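Local coordinates for checkpoint serine/threonine-protein kinase BUB1 (Saccharomyces cerevisiae, PDB 3ESL) that acts as a kinase in the mitotic spindle assembly checkpoint, delaying anaphase until chromosomes are bioriented, and is represented by its conserved N-terminal domain, at residues Lys81-Tyr86 against Lys103-Lys108; Glu97-Phe102 against Lys183-Tyr188. All coordinates share one frame; numbering follows the deposited sequence.

Interaction 1: residues Lys81-Tyr86 against Lys103-Lys108; sequences KIWIWY and KYMFNK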
loop_
_atom_site.group_PDB
_atom_site.type_symbol
_atom_site.label_atom_id
_atom_site.label_comp_id
_atom_site.label_asym_id
_atom_site.label_seq_id
_atom_site.Cartn_x
_atom_site.Cartn_y
_atom_site.Cartn_z
ATOM N N LYS A 81 5.203 -1.760 1.419
ATOM C CA LYS A 81 4.993 -2.617 0.263
ATOM C C LYS A 81 3.723 -3.450 0.390
ATOM O O LYS A 81 3.062 -3.706 -0.604
ATOM C CB LYS A 81 6.221 -3.477 -0.018
ATOM C CG LYS A 81 7.389 -2.678 -0.608
ATOM C CD LYS A 81 8.564 -3.615 -0.913
ATOM C CE LYS A 81 9.876 -2.854 -0.996
ATOM N NZ LYS A 81 10.008 -2.065 -2.256
ATOM N N ILE A 82 3.378 -3.853 1.613
ATOM C CA ILE A 82 2.141 -4.609 1.831
ATOM C C ILE A 82 0.927 -3.757 1.461
ATOM O O ILE A 82 0.031 -4.241 0.772
ATOM C CB ILE A 82 2.032 -5.168 3.269
ATOM C CG1 ILE A 82 3.269 -6.010 3.589
ATOM C CG2 ILE A 82 0.755 -6.023 3.428
ATOM C CD1 ILE A 82 3.445 -6.306 5.057
ATOM N N TRP A 83 0.921 -2.485 1.883
ATOM C CA TRP A 83 -0.153 -1.564 1.499
ATOM C C TRP A 83 -0.260 -1.471 -0.019
ATOM O O TRP A 83 -1.350 -1.586 -0.562
ATOM C CB TRP A 83 0.060 -0.158 2.051
ATOM C CG TRP A 83 -0.174 -0.056 3.526
ATOM C CD1 TRP A 83 0.753 -0.186 4.500
ATOM C CD2 TRP A 83 -1.424 0.197 4.182
ATOM N NE1 TRP A 83 0.173 -0.029 5.737
ATOM C CE2 TRP A 83 -1.164 0.214 5.573
ATOM C CE3 TRP A 83 -2.735 0.419 3.729
ATOM C CZ2 TRP A 83 -2.167 0.431 6.523
ATOM C CZ3 TRP A 83 -3.747 0.645 4.681
ATOM C CH2 TRP A 83 -3.450 0.645 6.058
ATOM N N ILE A 84 0.866 -1.276 -0.695
ATOM C CA ILE A 84 0.835 -1.099 -2.154
ATOM C C ILE A 84 0.456 -2.399 -2.884
ATOM O O ILE A 84 -0.270 -2.355 -3.882
ATOM C CB ILE A 84 2.138 -0.438 -2.684
ATOM C CG1 ILE A 84 2.308 0.938 -2.036
ATOM C CG2 ILE A 84 2.115 -0.310 -4.220
ATOM C CD1 ILE A 84 3.675 1.544 -2.205
ATOM N N TRP A 85 0.901 -3.546 -2.368
ATOM C CA TRP A 85 0.474 -4.838 -2.922
ATOM C C TRP A 85 -1.025 -5.012 -2.755
ATOM O O TRP A 85 -1.708 -5.463 -3.668
ATOM C CB TRP A 85 1.231 -6.002 -2.291
ATOM C CG TRP A 85 2.514 -6.309 -3.039
ATOM C CD1 TRP A 85 3.786 -6.032 -2.636
ATOM C CD2 TRP A 85 2.629 -6.942 -4.326
ATOM N NE1 TRP A 85 4.693 -6.455 -3.587
ATOM C CE2 TRP A 85 4.008 -7.018 -4.634
ATOM C CE3 TRP A 85 1.699 -7.459 -5.244
ATOM C CZ2 TRP A 85 4.483 -7.589 -5.826
ATOM C CZ3 TRP A 85 2.174 -8.030 -6.432
ATOM C CH2 TRP A 85 3.552 -8.091 -6.704
ATOM N N TYR A 86 -1.534 -4.612 -1.593
ATOM C CA TYR A 86 -2.969 -4.716 -1.342
ATOM C C TYR A 86 -3.777 -3.900 -2.344
ATOM O O TYR A 86 -4.729 -4.398 -2.945
ATOM C CB TYR A 86 -3.355 -4.329 0.091
ATOM C CG TYR A 86 -4.810 -4.644 0.365
ATOM C CD1 TYR A 86 -5.184 -5.896 0.859
ATOM C CD2 TYR A 86 -5.814 -3.731 0.061
ATOM C CE1 TYR A 86 -6.514 -6.217 1.069
ATOM C CE2 TYR A 86 -7.155 -4.050 0.268
ATOM C CZ TYR A 86 -7.490 -5.274 0.787
ATOM O OH TYR A 86 -8.805 -5.569 0.988
ATOM N N LYS A 103 -4.782 8.059 1.043
ATOM C CA LYS A 103 -5.129 9.169 1.931
ATOM C C LYS A 103 -5.108 8.791 3.419
ATOM O O LYS A 103 -4.675 9.584 4.270
ATOM C CB LYS A 103 -6.505 9.732 1.547
ATOM C CG LYS A 103 -6.474 10.491 0.242
ATOM C CD LYS A 103 -7.881 10.788 -0.254
ATOM C CE LYS A 103 -8.654 11.584 0.783
ATOM N NZ LYS A 103 -9.752 12.400 0.170
ATOM N N TYR A 104 -5.577 7.586 3.720
ATOM C CA TYR A 104 -5.581 7.057 5.079
ATOM C C TYR A 104 -4.152 6.855 5.587
ATOM O O TYR A 104 -3.797 7.280 6.690
ATOM C CB TYR A 104 -6.342 5.739 5.081
ATOM C CG TYR A 104 -6.393 5.002 6.395
ATOM C CD1 TYR A 104 -7.360 5.316 7.357
ATOM C CD2 TYR A 104 -5.509 3.956 6.660
ATOM C CE1 TYR A 104 -7.430 4.612 8.558
ATOM C CE2 TYR A 104 -5.571 3.246 7.857
ATOM C CZ TYR A 104 -6.538 3.583 8.798
ATOM O OH TYR A 104 -6.614 2.888 9.985
ATOM N N MET A 105 -3.332 6.203 4.766
ATOM C CA MET A 105 -1.898 6.104 5.032
ATOM C C MET A 105 -1.258 7.486 5.283
ATOM O O MET A 105 -0.528 7.670 6.257
ATOM C CB MET A 105 -1.216 5.418 3.852
ATOM C CG MET A 105 -1.665 3.966 3.644
ATOM S SD MET A 105 -1.198 3.420 1.977
ATOM C CE MET A 105 0.571 3.292 2.170
ATOM N N PHE A 106 -1.544 8.447 4.410
ATOM C CA PHE A 106 -0.975 9.796 4.531
ATOM C C PHE A 106 -1.338 10.406 5.895
ATOM O O PHE A 106 -0.483 10.921 6.611
ATOM C CB PHE A 106 -1.454 10.690 3.385
ATOM C CG PHE A 106 -0.760 12.029 3.335
ATOM C CD1 PHE A 106 0.484 12.163 2.722
ATOM C CD2 PHE A 106 -1.351 13.151 3.907
ATOM C CE1 PHE A 106 1.138 13.404 2.679
ATOM C CE2 PHE A 106 -0.711 14.397 3.870
ATOM C CZ PHE A 106 0.538 14.519 3.253
ATOM N N ASN A 107 -2.614 10.286 6.258
ATOM C CA ASN A 107 -3.123 10.793 7.538
ATOM C C ASN A 107 -2.441 10.163 8.756
ATOM O O ASN A 107 -2.232 10.833 9.769
ATOM C CB ASN A 107 -4.630 10.562 7.628
ATOM C CG ASN A 107 -5.247 11.180 8.888
ATOM O OD1 ASN A 107 -5.710 10.469 9.785
ATOM N ND2 ASN A 107 -5.238 12.498 8.955
ATOM N N LYS A 108 -2.103 8.879 8.650
ATOM C CA LYS A 108 -1.440 8.159 9.736
ATOM C C LYS A 108 0.094 8.251 9.702
ATOM O O LYS A 108 0.772 7.724 10.588
ATOM C CB LYS A 108 -1.874 6.694 9.736
ATOM C CG LYS A 108 -3.335 6.489 10.137
ATOM C CD LYS A 108 -3.668 5.016 10.335
ATOM C CE LYS A 108 -3.340 4.515 11.736
ATOM N NZ LYS A 108 -4.378 4.891 12.736
#

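Interaction 2: residues Glu97-Phe102 against Lys183-Tyr188; sequences ESENTF and KGRLIY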
loop_
_atom_site.group_PDB
_atom_site.type_symbol
_atom_site.label_atom_id
_atom_site.label_comp_id
_atom_site.label_asym_id
_atom_site.label_seq_id
_atom_site.Cartn_x
_atom_site.Cartn_y
_atom_site.Cartn_z
ATOM N N GLU A 97 -11.546 3.849 -3.677
ATOM C CA GLU A 97 -11.024 3.059 -2.564
ATOM C C GLU A 97 -9.503 3.029 -2.584
ATOM O O GLU A 97 -8.884 3.096 -1.530
ATOM C CB GLU A 97 -11.626 1.656 -2.548
ATOM C CG GLU A 97 -13.080 1.685 -2.060
ATOM C CD GLU A 97 -13.212 2.334 -0.686
ATOM O OE1 GLU A 97 -12.576 1.830 0.261
ATOM O OE2 GLU A 97 -13.928 3.360 -0.554
ATOM N N SER A 98 -8.913 2.955 -3.781
ATOM C CA SER A 98 -7.437 3.082 -3.898
ATOM C C SER A 98 -6.940 4.415 -3.346
ATOM O O SER A 98 -6.039 4.447 -2.495
ATOM C CB SER A 98 -6.954 2.901 -5.351
ATOM O OG SER A 98 -7.149 1.564 -5.785
ATOM N N GLU A 99 -7.527 5.512 -3.823
ATOM C CA GLU A 99 -7.123 6.834 -3.369
ATOM C C GLU A 99 -7.374 6.992 -1.860
ATOM O O GLU A 99 -6.545 7.554 -1.145
ATOM C CB GLU A 99 -7.834 7.945 -4.150
ATOM C CG GLU A 99 -7.287 9.306 -3.788
ATOM C CD GLU A 99 -8.026 10.461 -4.426
ATOM O OE1 GLU A 99 -9.271 10.488 -4.369
ATOM O OE2 GLU A 99 -7.339 11.356 -4.969
ATOM N N ASN A 100 -8.509 6.484 -1.386
ATOM C CA ASN A 100 -8.822 6.576 0.037
ATOM C C ASN A 100 -7.819 5.821 0.908
ATOM O O ASN A 100 -7.530 6.232 2.030
ATOM C CB ASN A 100 -10.235 6.081 0.321
ATOM C CG ASN A 100 -11.291 7.065 -0.146
ATOM O OD1 ASN A 100 -10.984 8.206 -0.511
ATOM N ND2 ASN A 100 -12.546 6.626 -0.135
ATOM N N THR A 101 -7.301 4.719 0.378
ATOM C CA THR A 101 -6.259 3.968 1.079
ATOM C C THR A 101 -4.989 4.813 1.173
ATOM O O THR A 101 -4.429 4.950 2.264
ATOM C CB THR A 101 -6.007 2.589 0.434
ATOM O OG1 THR A 101 -7.244 1.868 0.369
ATOM C CG2 THR A 101 -5.012 1.767 1.276
ATOM N N PHE A 102 -4.556 5.421 0.058
ATOM C CA PHE A 102 -3.380 6.291 0.119
ATOM C C PHE A 102 -3.587 7.473 1.075
ATOM O O PHE A 102 -2.677 7.853 1.813
ATOM C CB PHE A 102 -3.004 6.821 -1.261
ATOM C CG PHE A 102 -2.251 5.841 -2.118
ATOM C CD1 PHE A 102 -0.923 5.527 -1.840
ATOM C CD2 PHE A 102 -2.852 5.297 -3.258
ATOM C CE1 PHE A 102 -0.210 4.630 -2.666
ATOM C CE2 PHE A 102 -2.168 4.407 -4.082
ATOM C CZ PHE A 102 -0.831 4.073 -3.781
ATOM N N LYS A 183 -4.137 19.527 -2.338
ATOM C CA LYS A 183 -4.450 19.743 -0.927
ATOM C C LYS A 183 -5.884 19.309 -0.610
ATOM O O LYS A 183 -6.119 18.598 0.371
ATOM C CB LYS A 183 -4.250 21.211 -0.546
ATOM C CG LYS A 183 -4.412 21.489 0.947
ATOM C CD LYS A 183 -4.403 22.983 1.256
ATOM C CE LYS A 183 -3.021 23.602 1.065
ATOM N NZ LYS A 183 -2.998 25.028 1.513
ATOM N N GLY A 184 -6.825 19.741 -1.449
ATOM C CA GLY A 184 -8.229 19.343 -1.334
ATOM C C GLY A 184 -8.422 17.837 -1.421
ATOM O O GLY A 184 -9.184 17.256 -0.643
ATOM N N ARG A 185 -7.719 17.207 -2.365
ATOM C CA ARG A 185 -7.749 15.750 -2.528
ATOM C C ARG A 185 -7.164 15.009 -1.324
ATOM O O ARG A 185 -7.556 13.868 -1.052
ATOM C CB ARG A 185 -6.985 15.315 -3.783
ATOM C CG ARG A 185 -7.563 15.816 -5.095
ATOM C CD ARG A 185 -7.312 14.825 -6.223
ATOM N NE ARG A 185 -8.184 13.654 -6.119
ATOM C CZ ARG A 185 -9.485 13.647 -6.402
ATOM N NH1 ARG A 185 -10.092 14.757 -6.818
ATOM N NH2 ARG A 185 -10.182 12.525 -6.275
ATOM N N LEU A 186 -6.220 15.637 -0.623
ATOM C CA LEU A 186 -5.527 14.982 0.493
ATOM C C LEU A 186 -6.263 15.065 1.823
ATOM O O LEU A 186 -5.950 14.315 2.744
ATOM C CB LEU A 186 -4.089 15.509 0.652
ATOM C CG LEU A 186 -3.071 15.060 -0.403
ATOM C CD1 LEU A 186 -1.727 15.785 -0.260
ATOM C CD2 LEU A 186 -2.871 13.545 -0.373
ATOM N N ILE A 187 -7.238 15.972 1.930
ATOM C CA ILE A 187 -7.978 16.143 3.183
ATOM C C ILE A 187 -8.585 14.808 3.582
ATOM O O ILE A 187 -9.353 14.220 2.822
ATOM C CB ILE A 187 -9.115 17.212 3.075
ATOM C CG1 ILE A 187 -8.549 18.609 2.771
ATOM C CG2 ILE A 187 -9.967 17.227 4.339
ATOM C CD1 ILE A 187 -7.591 19.161 3.817
ATOM N N TYR A 188 -8.215 14.336 4.768
ATOM C CA TYR A 188 -8.675 13.049 5.261
ATOM C C TYR A 188 -10.178 13.076 5.554
ATOM O O TYR A 188 -10.680 14.013 6.184
ATOM C CB TYR A 188 -7.914 12.662 6.530
ATOM C CG TYR A 188 -8.350 11.324 7.055
ATOM C CD1 TYR A 188 -8.090 10.156 6.336
ATOM C CD2 TYR A 188 -9.041 11.218 8.257
ATOM C CE1 TYR A 188 -8.497 8.919 6.803
ATOM C CE2 TYR A 188 -9.457 9.970 8.739
ATOM C CZ TYR A 188 -9.179 8.831 8.006
ATOM O OH TYR A 188 -9.585 7.597 8.473
#

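Interaction 1: residues Lys81-Tyr86 against Lys103-Lys108
Trp83 and Met105 start from the same first torsion, CG anti to the carbonyl carbon and beside the backbone N (chi1 -73° and -64°). Their side chains slide past each other in opposite directions between two helices. Tyr104 differs: its CG lies anti to the backbone N, which drops the phenol ring beside the far end of the indole. Met105 lies along one face of Trp83. Its CG stands over the six-membered ring, offset toward the rim, 3.9 Å from that centroid and 20° off the ring normal, a CH-pi contact. The thioether follows obliquely, with Met105 SD 4.4 Å from the centroid of the five-membered ring, a Met-aromatic contact. The methyl lies against the root of the tryptophan, Met105 CE 3.5 Å from Trp83 CB. At the other end Trp83 CH2 meets the edge of the tyrosine ring, 3.8 Å from Tyr104 CE2, the two side chains crossing at about a right angle. No hydrogen bond spans the contact; all three touching residues are buried. The pairing joins helices 77-90 and 95-108, consecutive in an all-alpha domain with TPR-like character. Around the pair, Trp83 packs on Leu64 of helix 49-67 and meets Phe79 edge-to-face, while Met105 reaches Phe117 of helix 115-127, placing the contact in the interior between the preceding and following helices.

Interaction 2: residues Glu97-Phe102 against Lys183-Tyr188
Glu99 reaches Arg185 with a fully stretched side chain: CG is anti to the backbone N (chi1 -173°), chi2 is extended as well, and the carboxylate is carried straight out from its helix. The arginine instead bends at chi2 and chi3, which turns its guanidinium back to present one side to the acid. The grip is bidentate and side-on. Arg185 NE gives a nearly straight (166°) 2.7 Å bond to Glu99 OE2, lying almost in the guanidinium plane, while Arg185 NH2 reaches Glu99 OE1 at 2.9 Å in a more bent bond, the oxygen tilted out of that plane. Both oxygens use their syn lone pairs, and the two flat groups are nearly coplanar, 21° apart. This salt bridge links helix 95-108, in Mad3/BUB1 homology region 1, a family of the TPR clan, to the last turn of helix 177-186, far later in the sequence. Arg185 also makes a cation-pi contact with Phe130 and packs on Phe95; Glu99 leans on Leu125. A methionine in place of Arg185 would probably leave the buried Glu99 carboxylate without its charged mate and the two bonds that Arg185 gives it. Within 97-102, Thr101 OG1 donates to Glu97 O at 2.8 Å, from the opposite face of that carbonyl's plane to Thr101 N.

Overall arrangement
After three N-terminal helices the chain enters helix 77-90, which carries 81-86, then turns into helix 95-108, where 97-102 precedes 103-108. Interaction 1 closes the short loop, with 16 residues between its segments. Interaction 2 closes a much longer one: 80 residues pass before the chain returns at 183-188. The two cross, since 97-102 lies between the halves of interaction 1 while 183-188 comes after 103-108, and helix 95-108 serves both. Their centres are about 11 Å apart, and they touch directly: Lys103 NZ hydrogen-bonds to Arg185 O, while Tyr188 packs on Tyr104 and Asn107. Helices 77-90 and 95-108 are thereby joined to the end of helix 177-186 and the loop that follows it.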